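Local structure of glutaconate CoA-transferase subunit A (Acidaminococcus fermentans, 1POI) at residues Ile20-Phe25 / Val174-Ala179; Lys30-Val35 / Ala244-Cys249; Lys205-Thr210 / Met232-Val237. The protein catalyses, as the large subunit of a bacterial enzyme of glutamate degradation, the transfer of coenzyme A from acetyl-CoA to glutaconate and (R)-2-hydroxyglutarate. One frame throughout, in Å; residues are numbered along the deposited sequence.

Contact 1 of 3, residues Ile20-Phe25 / Val174-Ala179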
ATOM      1  N   ILE A  20      -3.607   1.288 -37.589  1.00 19.13           N
ATOM      2  CA  ILE A  20      -3.817   0.994 -36.165  1.00 18.25           C
ATOM      3  C   ILE A  20      -2.516   0.655 -35.459  1.00 17.37           C
ATOM      4  O   ILE A  20      -1.469   0.450 -36.092  1.00 16.26           O
ATOM      5  CB  ILE A  20      -4.729  -0.248 -35.945  1.00 19.07           C
ATOM      6  CG1 ILE A  20      -4.138  -1.465 -36.653  1.00 18.11           C
ATOM      7  CG2 ILE A  20      -6.146   0.025 -36.373  1.00 17.29           C
ATOM      8  CD1 ILE A  20      -4.842  -2.731 -36.304  1.00 22.11           C
ATOM      9  N   ALA A  21      -2.599   0.626 -34.134  1.00 16.84           N
ATOM     10  CA  ALA A  21      -1.481   0.253 -33.276  1.00 15.53           C
ATOM     11  C   ALA A  21      -2.074  -0.526 -32.080  1.00 15.92           C
ATOM     12  O   ALA A  21      -3.060  -0.104 -31.440  1.00 10.43           O
ATOM     13  CB  ALA A  21      -0.702   1.477 -32.825  1.00 13.35           C
ATOM     14  N   LEU A  22      -1.531  -1.718 -31.857  1.00 17.43           N
ATOM     15  CA  LEU A  22      -1.996  -2.578 -30.774  1.00 18.74           C
ATOM     16  C   LEU A  22      -0.967  -2.584 -29.652  1.00 18.29           C
ATOM     17  O   LEU A  22       0.238  -2.690 -29.904  1.00 15.65           O
ATOM     18  CB  LEU A  22      -2.240  -4.004 -31.298  1.00 18.04           C
ATOM     19  CG  LEU A  22      -3.336  -4.141 -32.372  1.00 19.34           C
ATOM     20  CD1 LEU A  22      -3.190  -5.441 -33.109  1.00 20.18           C
ATOM     21  CD2 LEU A  22      -4.733  -4.026 -31.781  1.00 13.79           C
ATOM     22  N   GLY A  23      -1.447  -2.402 -28.426  1.00 17.19           N
ATOM     23  CA  GLY A  23      -0.566  -2.405 -27.276  1.00 20.77           C
ATOM     24  C   GLY A  23      -0.044  -3.780 -26.881  1.00 21.83           C
ATOM     25  O   GLY A  23      -0.254  -4.759 -27.614  1.00 24.49           O
ATOM     26  N   GLY A  24       0.676  -3.841 -25.752  1.00 19.46           N
ATOM     27  CA  GLY A  24       1.213  -5.092 -25.240  1.00 14.84           C
ATOM     28  C   GLY A  24       2.475  -5.572 -25.914  1.00 14.33           C
ATOM     29  O   GLY A  24       2.847  -5.059 -26.957  1.00 14.75           O
ATOM     30  N   PHE A  25       3.122  -6.571 -25.316  1.00 15.95           N
ATOM     31  CA  PHE A  25       4.370  -7.145 -25.817  1.00 15.26           C
ATOM     32  C   PHE A  25       4.168  -8.651 -25.901  1.00 16.10           C
ATOM     33  O   PHE A  25       3.936  -9.285 -24.884  1.00 17.28           O
ATOM     34  CB  PHE A  25       5.504  -6.841 -24.835  1.00 13.40           C
ATOM     35  CG  PHE A  25       6.891  -7.011 -25.406  1.00  7.78           C
ATOM     36  CD1 PHE A  25       7.438  -8.273 -25.590  1.00  6.75           C
ATOM     37  CD2 PHE A  25       7.657  -5.903 -25.735  1.00  2.34           C
ATOM     38  CE1 PHE A  25       8.731  -8.429 -26.097  1.00  3.44           C
ATOM     39  CE2 PHE A  25       8.942  -6.045 -26.237  1.00  2.38           C
ATOM     40  CZ  PHE A  25       9.476  -7.312 -26.419  1.00  6.84           C
ATOM     41  N   VAL A 174      -5.998   4.816 -34.901  1.00 16.19           N
ATOM     42  CA  VAL A 174      -6.540   4.217 -33.666  1.00 15.53           C
ATOM     43  C   VAL A 174      -5.454   3.453 -32.889  1.00 14.53           C
ATOM     44  O   VAL A 174      -4.576   2.778 -33.472  1.00 12.34           O
ATOM     45  CB  VAL A 174      -7.661   3.189 -33.926  1.00 14.75           C
ATOM     46  CG1 VAL A 174      -8.589   3.108 -32.732  1.00 14.49           C
ATOM     47  CG2 VAL A 174      -8.424   3.518 -35.163  1.00 21.83           C
ATOM     48  N   ALA A 175      -5.527   3.564 -31.573  1.00 13.60           N
ATOM     49  CA  ALA A 175      -4.612   2.866 -30.689  1.00 14.24           C
ATOM     50  C   ALA A 175      -5.495   2.027 -29.777  1.00 15.43           C
ATOM     51  O   ALA A 175      -6.515   2.533 -29.251  1.00 17.11           O
ATOM     52  CB  ALA A 175      -3.831   3.834 -29.887  1.00 13.21           C
ATOM     53  N   ILE A 176      -5.173   0.735 -29.657  1.00 12.88           N
ATOM     54  CA  ILE A 176      -5.949  -0.155 -28.783  1.00 12.05           C
ATOM     55  C   ILE A 176      -5.005  -0.779 -27.773  1.00 11.93           C
ATOM     56  O   ILE A 176      -4.012  -1.417 -28.161  1.00 10.91           O
ATOM     57  CB  ILE A 176      -6.697  -1.246 -29.581  1.00 10.91           C
ATOM     58  CG1 ILE A 176      -7.677  -0.577 -30.568  1.00 10.89           C
ATOM     59  CG2 ILE A 176      -7.474  -2.146 -28.624  1.00 10.25           C
ATOM     60  CD1 ILE A 176      -8.097  -1.425 -31.735  1.00  7.63           C
ATOM     61  N   ILE A 177      -5.266  -0.515 -26.488  1.00 10.90           N
ATOM     62  CA  ILE A 177      -4.446  -1.040 -25.387  1.00 10.85           C
ATOM     63  C   ILE A 177      -5.282  -1.653 -24.230  1.00 11.17           C
ATOM     64  O   ILE A 177      -6.441  -1.265 -23.991  1.00  7.72           O
ATOM     65  CB  ILE A 177      -3.478   0.057 -24.803  1.00  9.82           C
ATOM     66  CG1 ILE A 177      -4.249   1.082 -23.978  1.00  6.59           C
ATOM     67  CG2 ILE A 177      -2.685   0.739 -25.904  1.00  6.59           C
ATOM     68  CD1 ILE A 177      -3.382   2.240 -23.542  1.00 11.99           C
ATOM     69  N   HIS A 178      -4.690  -2.604 -23.510  1.00  9.65           N
ATOM     70  CA  HIS A 178      -5.396  -3.240 -22.403  1.00 11.14           C
ATOM     71  C   HIS A 178      -4.766  -2.883 -21.049  1.00 12.76           C
ATOM     72  O   HIS A 178      -3.576  -3.081 -20.843  1.00 16.75           O
ATOM     73  CB  HIS A 178      -5.410  -4.759 -22.589  1.00 10.75           C
ATOM     74  CG  HIS A 178      -6.274  -5.457 -21.596  1.00  8.96           C
ATOM     75  ND1 HIS A 178      -7.646  -5.364 -21.624  1.00 13.13           N
ATOM     76  CD2 HIS A 178      -5.968  -6.117 -20.460  1.00 14.49           C
ATOM     77  CE1 HIS A 178      -8.149  -5.919 -20.538  1.00 16.06           C
ATOM     78  NE2 HIS A 178      -7.149  -6.383 -19.814  1.00 18.90           N
ATOM     79  N   ALA A 179      -5.561  -2.401 -20.111  1.00 11.15           N
ATOM     80  CA  ALA A 179      -5.012  -2.010 -18.829  1.00 10.31           C
ATOM     81  C   ALA A 179      -5.789  -2.614 -17.667  1.00 13.66           C
ATOM     82  O   ALA A 179      -6.914  -3.091 -17.853  1.00 14.15           O
ATOM     83  CB  ALA A 179      -5.021  -0.513 -18.739  1.00 13.71           C
TER
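V174 opens the pairing through its carbonyl: V174 O takes the N-H of A21 at 3.0 Å, a bent bond (134° at the hydrogen), while the CA-H of I20 leans on the same oxygen. V174 CB lies 4.3 Å from I20 CG2; the I20 chain puts CG1 between backbone N and carbonyl carbon (chi1 57°), the end of the side chain leads away from V174, and I20 packs on W57 of helix 55-62. A175 turns its methyl to the other face of the sheet, where it and A21 both rest on I200 of helix 197-203. I176 uses both ends of its peptide: its N donates to A21 O at 2.9 Å, nearly straight and almost along the C=O axis, and its O receives G23 N at 2.8 Å. Two parallel strands with nearly coincident directions thus meet in the middle of a seven-stranded parallel sheet of Rossmann-like alpha/beta type, at the switch point where the strand order 4-3-2-1-5-6-7 runs outward both ways. On the face of I20 and V174, the I176 side chain lies alongside that of L22, with L22 CD2 4.1 Å from I176 CB. I177 carries CG1 in the crowded position (chi1 73°) and CG2 beside its own N, which brings CG2 to 4.0 Å from G23 CA; a CB on G23 would collide with this methyl. Beyond it the strands part, G24 turning off at positive phi, and the H178 imidazole swings away, ND1 bonded to T210 OG1 and NE2 to E212.

Contact 2 of 3, residues Lys30-Val35 / Ala244-Cys249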
ATOM      1  N   LYS A  30      -1.603  -8.164 -24.287  1.00 13.26           N
ATOM      2  CA  LYS A  30      -2.089  -7.892 -25.643  1.00 13.70           C
ATOM      3  C   LYS A  30      -3.624  -7.643 -25.623  1.00 16.63           C
ATOM      4  O   LYS A  30      -4.370  -8.318 -24.905  1.00 22.34           O
ATOM      5  CB  LYS A  30      -1.802  -9.098 -26.534  1.00 11.31           C
ATOM      6  CG  LYS A  30      -0.897  -8.829 -27.706  1.00  8.88           C
ATOM      7  CD  LYS A  30       0.523  -8.719 -27.280  1.00  6.17           C
ATOM      8  CE  LYS A  30       1.380  -8.374 -28.462  1.00 10.64           C
ATOM      9  NZ  LYS A  30       0.932  -7.063 -29.037  1.00 15.23           N
ATOM     10  N   PRO A  31      -4.130  -6.699 -26.425  1.00 17.10           N
ATOM     11  CA  PRO A  31      -5.584  -6.496 -26.369  1.00 17.69           C
ATOM     12  C   PRO A  31      -6.393  -7.534 -27.191  1.00 20.05           C
ATOM     13  O   PRO A  31      -6.937  -7.222 -28.267  1.00 22.17           O
ATOM     14  CB  PRO A  31      -5.732  -5.077 -26.908  1.00 14.84           C
ATOM     15  CG  PRO A  31      -4.642  -5.042 -27.966  1.00 14.09           C
ATOM     16  CD  PRO A  31      -3.473  -5.670 -27.254  1.00 15.30           C
ATOM     17  N   TYR A  32      -6.530  -8.746 -26.650  1.00 18.97           N
ATOM     18  CA  TYR A  32      -7.259  -9.826 -27.330  1.00 13.56           C
ATOM     19  C   TYR A  32      -8.774  -9.675 -27.472  1.00 12.74           C
ATOM     20  O   TYR A  32      -9.295  -9.859 -28.566  1.00 10.06           O
ATOM     21  CB  TYR A  32      -6.924 -11.194 -26.719  1.00 10.90           C
ATOM     22  CG  TYR A  32      -5.670 -11.794 -27.305  1.00  6.53           C
ATOM     23  CD1 TYR A  32      -5.693 -12.395 -28.544  1.00  3.54           C
ATOM     24  CD2 TYR A  32      -4.454 -11.709 -26.646  1.00  3.49           C
ATOM     25  CE1 TYR A  32      -4.550 -12.881 -29.119  1.00  2.00           C
ATOM     26  CE2 TYR A  32      -3.306 -12.194 -27.222  1.00  2.00           C
ATOM     27  CZ  TYR A  32      -3.366 -12.775 -28.460  1.00  2.00           C
ATOM     28  OH  TYR A  32      -2.225 -13.213 -29.083  1.00  4.64           O
ATOM     29  N   ALA A  33      -9.491  -9.331 -26.403  1.00 13.10           N
ATOM     30  CA  ALA A  33     -10.948  -9.189 -26.528  1.00 15.77           C
ATOM     31  C   ALA A  33     -11.282  -8.324 -27.738  1.00 17.03           C
ATOM     32  O   ALA A  33     -12.076  -8.718 -28.592  1.00 17.46           O
ATOM     33  CB  ALA A  33     -11.550  -8.584 -25.278  1.00 14.45           C
ATOM     34  N   ALA A  34     -10.565  -7.205 -27.845  1.00 19.88           N
ATOM     35  CA  ALA A  34     -10.721  -6.232 -28.922  1.00 18.63           C
ATOM     36  C   ALA A  34     -10.358  -6.822 -30.271  1.00 17.25           C
ATOM     37  O   ALA A  34     -11.127  -6.699 -31.217  1.00 20.43           O
ATOM     38  CB  ALA A  34      -9.863  -5.011 -28.654  1.00 17.17           C
ATOM     39  N   VAL A  35      -9.180  -7.422 -30.386  1.00 14.44           N
ATOM     40  CA  VAL A  35      -8.787  -8.001 -31.658  1.00 10.49           C
ATOM     41  C   VAL A  35      -9.853  -8.979 -32.137  1.00 12.31           C
ATOM     42  O   VAL A  35     -10.009  -9.226 -33.333  1.00 13.42           O
ATOM     43  CB  VAL A  35      -7.411  -8.657 -31.568  1.00  7.29           C
ATOM     44  CG1 VAL A  35      -7.169  -9.608 -32.750  1.00  8.05           C
ATOM     45  CG2 VAL A  35      -6.367  -7.586 -31.569  1.00  6.16           C
ATOM     46  N   ALA A 244      -6.969  -9.753 -21.890  1.00 12.17           N
ATOM     47  CA  ALA A 244      -5.649  -9.978 -22.483  1.00 13.05           C
ATOM     48  C   ALA A 244      -5.441 -11.444 -22.725  1.00 14.63           C
ATOM     49  O   ALA A 244      -4.478 -11.832 -23.370  1.00 13.27           O
ATOM     50  CB  ALA A 244      -4.538  -9.446 -21.566  1.00 13.09           C
ATOM     51  N   HIS A 245      -6.356 -12.264 -22.212  1.00 16.67           N
ATOM     52  CA  HIS A 245      -6.242 -13.707 -22.349  1.00 18.50           C
ATOM     53  C   HIS A 245      -6.159 -14.059 -23.813  1.00 17.23           C
ATOM     54  O   HIS A 245      -6.923 -13.532 -24.620  1.00 20.19           O
ATOM     55  CB  HIS A 245      -7.430 -14.405 -21.683  1.00 21.91           C
ATOM     56  CG  HIS A 245      -7.380 -15.898 -21.777  1.00 24.86           C
ATOM     57  ND1 HIS A 245      -7.575 -16.579 -22.959  1.00 26.97           N
ATOM     58  CD2 HIS A 245      -7.146 -16.842 -20.837  1.00 28.67           C
ATOM     59  CE1 HIS A 245      -7.458 -17.876 -22.747  1.00 27.61           C
ATOM     60  NE2 HIS A 245      -7.201 -18.063 -21.467  1.00 30.72           N
ATOM     61  N   PRO A 246      -5.287 -15.007 -24.175  1.00 15.86           N
ATOM     62  CA  PRO A 246      -4.345 -15.832 -23.408  1.00 18.31           C
ATOM     63  C   PRO A 246      -3.012 -15.213 -22.947  1.00 19.79           C
ATOM     64  O   PRO A 246      -2.094 -15.956 -22.608  1.00 19.22           O
ATOM     65  CB  PRO A 246      -4.022 -16.940 -24.404  1.00 20.02           C
ATOM     66  CG  PRO A 246      -3.905 -16.185 -25.667  1.00 15.10           C
ATOM     67  CD  PRO A 246      -5.191 -15.348 -25.603  1.00 16.21           C
ATOM     68  N   SER A 247      -2.855 -13.894 -22.984  1.00 19.70           N
ATOM     69  CA  SER A 247      -1.580 -13.317 -22.587  1.00 16.39           C
ATOM     70  C   SER A 247      -1.605 -12.844 -21.141  1.00 16.47           C
ATOM     71  O   SER A 247      -2.688 -12.693 -20.540  1.00 14.42           O
ATOM     72  CB  SER A 247      -1.189 -12.191 -23.538  1.00 13.98           C
ATOM     73  OG  SER A 247      -2.058 -11.094 -23.397  1.00 11.06           O
ATOM     74  N   GLN A 248      -0.408 -12.646 -20.583  1.00 15.28           N
ATOM     75  CA  GLN A 248      -0.241 -12.196 -19.189  1.00 14.84           C
ATOM     76  C   GLN A 248      -0.842 -10.817 -18.974  1.00 14.92           C
ATOM     77  O   GLN A 248      -1.203 -10.122 -19.915  1.00 21.29           O
ATOM     78  CB  GLN A 248       1.243 -12.146 -18.796  1.00  7.35           C
ATOM     79  CG  GLN A 248       1.995 -13.363 -19.201  1.00  9.28           C
ATOM     80  CD  GLN A 248       3.398 -13.355 -18.728  1.00 13.77           C
ATOM     81  OE1 GLN A 248       4.304 -12.869 -19.416  1.00 14.03           O
ATOM     82  NE2 GLN A 248       3.619 -13.915 -17.542  1.00 19.47           N
ATOM     83  N   CYS A 249      -0.942 -10.428 -17.722  1.00  9.96           N
ATOM     84  CA  CYS A 249      -1.454  -9.141 -17.386  1.00  8.41           C
ATOM     85  C   CYS A 249      -1.030  -8.982 -15.950  1.00 12.50           C
ATOM     86  O   CYS A 249      -1.684  -9.483 -15.014  1.00 14.28           O
ATOM     87  CB  CYS A 249      -2.949  -9.108 -17.548  1.00  6.41           C
ATOM     88  SG  CYS A 249      -3.677  -7.576 -17.018  1.00  9.58           S
TER
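The Y32 ring lies across P246 at about a right angle: P246 CD stands 3.9 Å from the ring centroid and only 11° off its normal, a CH-pi contact over the face. S247 OG sits at the edge of the ring. At the root of the side chain, Y32 CB presses to 3.1 Å from H245 O. A cis peptide bond before P246 makes A244-S247 a type VI turn, closed by S247 N on A244 O at 2.7 Å; P246 CB folds back over one face of the H245 ring. S247 holds OG between its backbone N and carbonyl carbon (chi1 68°), the crowded position, from which OG donates to A244 O at 2.5 Å, coming from above the carbonyl plane. The same OG accepts K30 N at 3.1 Å in a nearly straight bond. An alanine here would remove OG, and would probably loosen both the turn and its tie to the K30 backbone. K30 O, already bound by Y32 N around the inverse gamma turn at P31, touches A244 CA at 3.2 Å. The lysine chain, bent at chi2 and chi4, carries NZ away to a salt bridge with D56. P31 occupies the N-cap position of helix 32-40, and P31 and A34 both pack on I176 of strand 174-179, while helices 257-266 and 287-294 pack on P246 with F259, L260 and Y290.

Contact 3 of 3, residues Lys205-Thr210 / Met232-Val237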
ATOM      1  N   LYS A 205      -5.019   9.251 -33.075  1.00  8.27           N
ATOM      2  CA  LYS A 205      -6.078  10.232 -33.114  1.00  9.06           C
ATOM      3  C   LYS A 205      -7.198   9.783 -32.221  1.00  8.79           C
ATOM      4  O   LYS A 205      -7.800  10.599 -31.531  1.00  9.17           O
ATOM      5  CB  LYS A 205      -6.600  10.421 -34.535  1.00 14.54           C
ATOM      6  CG  LYS A 205      -7.796  11.380 -34.602  1.00 20.76           C
ATOM      7  CD  LYS A 205      -8.220  11.676 -36.021  1.00 28.19           C
ATOM      8  CE  LYS A 205      -9.614  12.292 -36.065  1.00 31.15           C
ATOM      9  NZ  LYS A 205      -9.741  13.474 -35.167  1.00 37.39           N
ATOM     10  N   TYR A 206      -7.521   8.497 -32.303  1.00 13.28           N
ATOM     11  CA  TYR A 206      -8.567   7.881 -31.482  1.00 19.90           C
ATOM     12  C   TYR A 206      -7.931   6.789 -30.626  1.00 20.12           C
ATOM     13  O   TYR A 206      -7.083   6.035 -31.132  1.00 23.79           O
ATOM     14  CB  TYR A 206      -9.650   7.248 -32.357  1.00 21.27           C
ATOM     15  CG  TYR A 206     -10.459   8.251 -33.125  1.00 29.51           C
ATOM     16  CD1 TYR A 206     -11.429   9.021 -32.485  1.00 30.01           C
ATOM     17  CD2 TYR A 206     -10.214   8.481 -34.486  1.00 33.55           C
ATOM     18  CE1 TYR A 206     -12.128  10.001 -33.173  1.00 35.88           C
ATOM     19  CE2 TYR A 206     -10.907   9.454 -35.187  1.00 35.24           C
ATOM     20  CZ  TYR A 206     -11.860  10.218 -34.525  1.00 38.91           C
ATOM     21  OH  TYR A 206     -12.521  11.229 -35.198  1.00 44.54           O
ATOM     22  N   THR A 207      -8.313   6.702 -29.349  1.00 15.22           N
ATOM     23  CA  THR A 207      -7.765   5.666 -28.466  1.00 13.99           C
ATOM     24  C   THR A 207      -8.828   4.854 -27.752  1.00 10.54           C
ATOM     25  O   THR A 207      -9.743   5.417 -27.126  1.00  7.75           O
ATOM     26  CB  THR A 207      -6.802   6.231 -27.392  1.00 12.75           C
ATOM     27  OG1 THR A 207      -5.626   6.743 -28.023  1.00 18.03           O
ATOM     28  CG2 THR A 207      -6.366   5.120 -26.432  1.00 12.05           C
ATOM     29  N   ILE A 208      -8.719   3.534 -27.861  1.00  9.49           N
ATOM     30  CA  ILE A 208      -9.664   2.645 -27.179  1.00 15.56           C
ATOM     31  C   ILE A 208      -8.912   1.877 -26.088  1.00 15.85           C
ATOM     32  O   ILE A 208      -7.838   1.275 -26.347  1.00 15.27           O
ATOM     33  CB  ILE A 208     -10.353   1.642 -28.145  1.00 16.52           C
ATOM     34  CG1 ILE A 208     -11.034   2.403 -29.295  1.00 15.86           C
ATOM     35  CG2 ILE A 208     -11.429   0.836 -27.381  1.00 15.21           C
ATOM     36  CD1 ILE A 208     -11.270   1.579 -30.522  1.00 13.54           C
ATOM     37  N   VAL A 209      -9.453   1.929 -24.874  1.00 10.60           N
ATOM     38  CA  VAL A 209      -8.832   1.249 -23.751  1.00 14.79           C
ATOM     39  C   VAL A 209      -9.713   0.128 -23.165  1.00 14.32           C
ATOM     40  O   VAL A 209     -10.826   0.380 -22.681  1.00 14.05           O
ATOM     41  CB  VAL A 209      -8.434   2.283 -22.627  1.00 15.96           C
ATOM     42  CG1 VAL A 209      -9.680   2.947 -22.056  1.00 16.05           C
ATOM     43  CG2 VAL A 209      -7.658   1.607 -21.492  1.00 10.79           C
ATOM     44  N   THR A 210      -9.282  -1.124 -23.301  1.00 16.30           N
ATOM     45  CA  THR A 210     -10.053  -2.216 -22.679  1.00 18.14           C
ATOM     46  C   THR A 210      -9.403  -2.382 -21.299  1.00 20.38           C
ATOM     47  O   THR A 210      -8.157  -2.362 -21.192  1.00 23.80           O
ATOM     48  CB  THR A 210      -9.991  -3.544 -23.450  1.00 15.04           C
ATOM     49  OG1 THR A 210      -8.637  -3.840 -23.788  1.00 18.32           O
ATOM     50  CG2 THR A 210     -10.834  -3.485 -24.710  1.00 15.52           C
ATOM     51  N   MET A 232      -8.129  12.859 -21.210  1.00 23.03           N
ATOM     52  CA  MET A 232      -8.097  13.570 -22.499  1.00 22.85           C
ATOM     53  C   MET A 232      -7.659  12.733 -23.698  1.00 21.93           C
ATOM     54  O   MET A 232      -8.246  12.846 -24.774  1.00 24.76           O
ATOM     55  CB  MET A 232      -7.184  14.799 -22.411  1.00 23.85           C
ATOM     56  CG  MET A 232      -7.617  15.835 -21.383  1.00 28.25           C
ATOM     57  SD  MET A 232      -6.641  15.841 -19.853  1.00 30.23           S
ATOM     58  CE  MET A 232      -4.996  16.337 -20.541  1.00 24.63           C
ATOM     59  N   CYS A 233      -6.647  11.889 -23.515  1.00 19.04           N
ATOM     60  CA  CYS A 233      -6.143  11.063 -24.615  1.00 16.28           C
ATOM     61  C   CYS A 233      -6.958   9.819 -24.905  1.00 12.98           C
ATOM     62  O   CYS A 233      -6.677   9.118 -25.865  1.00 14.61           O
ATOM     63  CB  CYS A 233      -4.715  10.610 -24.317  1.00 15.12           C
ATOM     64  SG  CYS A 233      -3.567  11.922 -23.880  1.00 12.73           S
ATOM     65  N   VAL A 234      -7.976   9.566 -24.098  1.00 11.01           N
ATOM     66  CA  VAL A 234      -8.782   8.365 -24.214  1.00 13.37           C
ATOM     67  C   VAL A 234     -10.231   8.609 -24.645  1.00 18.28           C
ATOM     68  O   VAL A 234     -10.956   9.382 -24.003  1.00 19.71           O
ATOM     69  CB  VAL A 234      -8.748   7.633 -22.846  1.00 13.84           C
ATOM     70  CG1 VAL A 234      -9.775   6.520 -22.779  1.00 11.97           C
ATOM     71  CG2 VAL A 234      -7.343   7.122 -22.577  1.00  8.23           C
ATOM     72  N   ASP A 235     -10.678   7.890 -25.681  1.00 20.54           N
ATOM     73  CA  ASP A 235     -12.049   8.032 -26.205  1.00 18.68           C
ATOM     74  C   ASP A 235     -13.067   6.992 -25.780  1.00 16.27           C
ATOM     75  O   ASP A 235     -14.209   7.342 -25.488  1.00 14.82           O
ATOM     76  CB  ASP A 235     -12.013   8.089 -27.712  1.00 17.79           C
ATOM     77  CG  ASP A 235     -11.221   9.221 -28.183  1.00 19.06           C
ATOM     78  OD1 ASP A 235     -11.749  10.347 -28.047  1.00 22.84           O
ATOM     79  OD2 ASP A 235     -10.062   8.992 -28.619  1.00 19.29           O
ATOM     80  N   ALA A 236     -12.676   5.719 -25.833  1.00 15.80           N
ATOM     81  CA  ALA A 236     -13.565   4.608 -25.430  1.00 17.33           C
ATOM     82  C   ALA A 236     -12.983   3.728 -24.314  1.00 16.24           C
ATOM     83  O   ALA A 236     -11.869   3.200 -24.452  1.00 17.05           O
ATOM     84  CB  ALA A 236     -13.902   3.726 -26.639  1.00 13.35           C
ATOM     85  N   VAL A 237     -13.726   3.605 -23.216  1.00 16.02           N
ATOM     86  CA  VAL A 237     -13.349   2.762 -22.073  1.00 15.37           C
ATOM     87  C   VAL A 237     -14.299   1.573 -22.077  1.00 15.06           C
ATOM     88  O   VAL A 237     -15.516   1.751 -22.013  1.00 14.09           O
ATOM     89  CB  VAL A 237     -13.490   3.482 -20.704  1.00 14.38           C
ATOM     90  CG1 VAL A 237     -13.328   2.482 -19.589  1.00 18.03           C
ATOM     91  CG2 VAL A 237     -12.429   4.538 -20.539  1.00 13.64           C
TER
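The Y206 ring and the D235 carboxylate cross obliquely, their planes 56° apart; D235 OD2 comes in at a slant, 4.1 Å from Y206 CD1. What fixes the carboxylate is the backbone beside the ring. OD2 accepts T207 N at 3.0 Å through its anti lone pair, in a nearly straight bond, and so stands in for the main-chain oxygen that a neighbouring strand would offer. The D235 torsion serves this: CG lies anti to the carbonyl carbon (chi1 -60°), CB pointing toward the partner strand. V234 O is turned elsewhere, to the amine of K2. At the other end of the same residue, T207 O is gripped twice, by D235 N at 3.0 Å and A236 N at 3.2 Å, both in the carbonyl plane; paired donors of this kind recall a classic beta bulge, here at the start of strand 236-239. Regular parallel pairing follows, with V209 N on A236 O at 2.8 Å, almost along the C=O axis. This adds the last strand of the chain's parallel alpha/beta sheet, after 174-179 and 206-211. The two faces are then packed differently. On one, I208 CG2 lies 3.9 Å from A236 CB; Y13 of helix 6-13 packs on both residues, A9 on A236. On the other, V209 puts CG1 between backbone N and carbonyl carbon (chi1 64°), so that this one methyl touches both V237 CG2 at 3.5 Å and V234 CG1 at 3.6 Å, while V188 covers V209 and V234. Before the strand, C233 O meets T207 CB, and M232 O is hydrogen-bonded by a basic side chain of another protein chain.

In the fold
Contact 1 lies about 4 Å from the centre of the chain, centre to centre; the centres of contacts 2 and 3 each lie about 10 Å from that of contact 1 and about 17 Å from each other. Contacts 1 and 2 meet where the loop after strand 19-22 turns into helix 32-40: K30 NZ reaches G23 O at 3.0 Å, a probable hydrogen bond. Contacts 1 and 3 share the sheet, since strands 174-179 and 206-211 are neighbours, with A175 O and I208 N 2.8 Å apart. Along the sequence contact 3 is nested inside the loop closed by contact 2. A bound copper ion lies about 11 Å from the V174 side chain and about 12 Å from that of Y206.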